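Local atomic coordinates of integron cassette protein Vpc_cass2 (PDB entry 3JRT), a protein that is of unknown function but, as an integron gene-cassette product, forms a two-subunit assembly of all-helical chains from the mobile metagenome of Vibrio paracholerae. Residues A[78-83]-A[125-130]. Residues are numbered along the deposited sequence; the frame is centred on the assembly and turned at random.
Sequences IVINCR and NHCVAH
I80 meets C127 and V128 through one branch of its side chain, so the contact can be traced atom by atom from the middle of helix 64-91 to the C-terminal end of helix 118-128. The two backbones stay well apart, I80 CA and V128 CA being 8.3 Å distant, and side chains bridge the difference. At the branch point, CB of I80 is still 5.5 Å from V128 CG2. The methyl CG2 of I80 stays 5.7 Å from V128 CG2, so it adds no close approach. I80 CG1 takes the position beside the N (chi1 -80°) and is the first atom to touch, at 4.1 Å from V128 CG2. An extended second torsion (chi2 160°) carries the chain on to I80 CD1, which is placed 4.1 Å from C127 SG and 4.1 Å from V128 CG2. Since C127 SG and V128 CG2 are themselves 4.6 Å apart, the terminal methyl of I80 sits astride two neighbouring side chains instead of resting on one. C127 presents its sulfur, whereas V128 offers only CG2 to I80.

The same residues take part in the dimer. I80 also packs on C127 of the second subunit, V128 on V128 of that subunit, and C127 O accepts a hydrogen bond from K84 NZ of the second subunit. This intrachain helix-helix junction thus belongs to the subunit interface. All the close atoms are methyl or methylene carbons and one sulfur, and the segments bury just 106 Å² against each other. The chemistry implies a small van der Waals junction, without a directional polar bond between its two segments, whose residues also touch the second subunit.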
loop_
_atom_site.group_PDB
_atom_site.type_symbol
_atom_site.label_atom_id
_atom_site.label_comp_id
_atom_site.label_asym_id
_atom_site.label_seq_id
_atom_site.Cartn_x
_atom_site.Cartn_y
_atom_site.Cartn_z
ATOM N N ILE A 78 4.348 -4.460 -2.443
ATOM C CA ILE A 78 5.321 -5.107 -3.333
ATOM C C ILE A 78 5.083 -4.772 -4.816
ATOM O O ILE A 78 6.015 -4.411 -5.527
ATOM C CB ILE A 78 5.325 -6.623 -3.115
ATOM C CG1 ILE A 78 5.922 -6.934 -1.732
ATOM C CG2 ILE A 78 6.060 -7.347 -4.256
ATOM C CD1 ILE A 78 5.656 -8.369 -1.282
ATOM N N VAL A 79 3.842 -4.861 -5.290
ATOM C CA VAL A 79 3.626 -4.611 -6.710
ATOM C C VAL A 79 3.833 -3.141 -7.064
ATOM O O VAL A 79 4.402 -2.821 -8.106
ATOM C CB VAL A 79 2.274 -5.198 -7.257
ATOM C CG1 VAL A 79 2.219 -6.722 -6.989
ATOM C CG2 VAL A 79 1.045 -4.480 -6.659
ATOM N N ILE A 80 3.379 -2.247 -6.193
ATOM C CA ILE A 80 3.608 -0.823 -6.408
ATOM C C ILE A 80 5.105 -0.548 -6.526
ATOM O O ILE A 80 5.542 0.194 -7.389
ATOM C CB ILE A 80 2.977 0.034 -5.288
ATOM C CG1 ILE A 80 1.469 0.205 -5.529
ATOM C CG2 ILE A 80 3.697 1.401 -5.158
ATOM C CD1 ILE A 80 0.690 0.613 -4.245
ATOM N N ASN A 81 5.899 -1.178 -5.675
ATOM C CA ASN A 81 7.330 -0.930 -5.704
ATOM C C ASN A 81 8.096 -1.640 -6.818
ATOM O O ASN A 81 9.061 -1.100 -7.351
ATOM C CB ASN A 81 7.938 -1.184 -4.340
ATOM C CG ASN A 81 7.630 -0.053 -3.386
ATOM O OD1 ASN A 81 8.132 1.042 -3.553
ATOM N ND2 ASN A 81 6.760 -0.294 -2.435
ATOM N N CYS A 82 7.670 -2.844 -7.164
ATOM C CA CYS A 82 8.239 -3.510 -8.314
ATOM C C CYS A 82 8.047 -2.657 -9.557
ATOM O O CYS A 82 8.985 -2.481 -10.330
ATOM C CB CYS A 82 7.637 -4.902 -8.502
ATOM S SG CYS A 82 8.250 -6.105 -7.308
ATOM N N ARG A 83 6.839 -2.129 -9.753
ATOM C CA ARG A 83 6.591 -1.280 -10.912
ATOM C C ARG A 83 7.452 -0.003 -10.840
ATOM O O ARG A 83 8.029 0.424 -11.836
ATOM C CB ARG A 83 5.101 -0.956 -11.070
ATOM C CG ARG A 83 4.223 -2.151 -11.388
ATOM C CD ARG A 83 4.765 -3.009 -12.572
ATOM N NE ARG A 83 5.066 -2.179 -13.732
ATOM C CZ ARG A 83 5.532 -2.621 -14.899
ATOM N NH1 ARG A 83 5.746 -3.915 -15.109
ATOM N NH2 ARG A 83 5.775 -1.753 -15.866
ATOM N N ASN A 125 -2.193 -1.790 -10.896
ATOM C CA ASN A 125 -3.202 -0.980 -11.566
ATOM C C ASN A 125 -4.546 -0.960 -10.857
ATOM O O ASN A 125 -5.162 0.098 -10.706
ATOM C CB ASN A 125 -3.361 -1.435 -13.011
ATOM C CG ASN A 125 -2.200 -0.999 -13.870
ATOM O OD1 ASN A 125 -1.441 -0.108 -13.482
ATOM N ND2 ASN A 125 -2.050 -1.616 -15.048
ATOM N N HIS A 126 -4.994 -2.127 -10.414
ATOM C CA HIS A 126 -6.261 -2.216 -9.712
ATOM C C HIS A 126 -6.195 -1.459 -8.405
ATOM O O HIS A 126 -7.070 -0.651 -8.090
ATOM C CB HIS A 126 -6.598 -3.670 -9.428
ATOM C CG HIS A 126 -7.576 -3.856 -8.311
ATOM N ND1 HIS A 126 -8.923 -3.604 -8.450
ATOM C CD2 HIS A 126 -7.402 -4.289 -7.039
ATOM C CE1 HIS A 126 -9.538 -3.867 -7.310
ATOM N NE2 HIS A 126 -8.640 -4.296 -6.442
ATOM N N CYS A 127 -5.136 -1.731 -7.652
ATOM C CA CYS A 127 -4.959 -1.205 -6.305
ATOM C C CYS A 127 -4.886 0.311 -6.300
ATOM O O CYS A 127 -5.300 0.960 -5.361
ATOM C CB CYS A 127 -3.657 -1.737 -5.703
ATOM S SG CYS A 127 -3.121 -0.759 -4.304
ATOM N N VAL A 128 -4.337 0.859 -7.364
ATOM C CA VAL A 128 -4.043 2.272 -7.446
ATOM C C VAL A 128 -5.125 3.057 -8.206
ATOM O O VAL A 128 -5.255 4.257 -8.041
ATOM C CB VAL A 128 -2.687 2.429 -8.145
ATOM C CG1 VAL A 128 -2.681 3.604 -9.086
ATOM C CG2 VAL A 128 -1.576 2.489 -7.119
ATOM N N ALA A 129 -5.911 2.375 -9.034
ATOM C CA ALA A 129 -6.889 3.060 -9.880
ATOM C C ALA A 129 -7.918 3.867 -9.092
ATOM O O ALA A 129 -8.193 3.595 -7.926
ATOM C CB ALA A 129 -7.589 2.073 -10.808
ATOM N N HIS A 130 -8.481 4.867 -9.754
ATOM C CA HIS A 130 -9.542 5.674 -9.189
ATOM C C HIS A 130 -10.799 4.826 -9.218
ATOM O O HIS A 130 -10.954 4.004 -10.112
ATOM C CB HIS A 130 -9.711 6.927 -10.042
ATOM C CG HIS A 130 -10.764 7.868 -9.544
ATOM N ND1 HIS A 130 -12.112 7.595 -9.638
ATOM C CD2 HIS A 130 -10.665 9.091 -8.971
ATOM C CE1 HIS A 130 -12.800 8.605 -9.130
ATOM N NE2 HIS A 130 -11.946 9.526 -8.722
#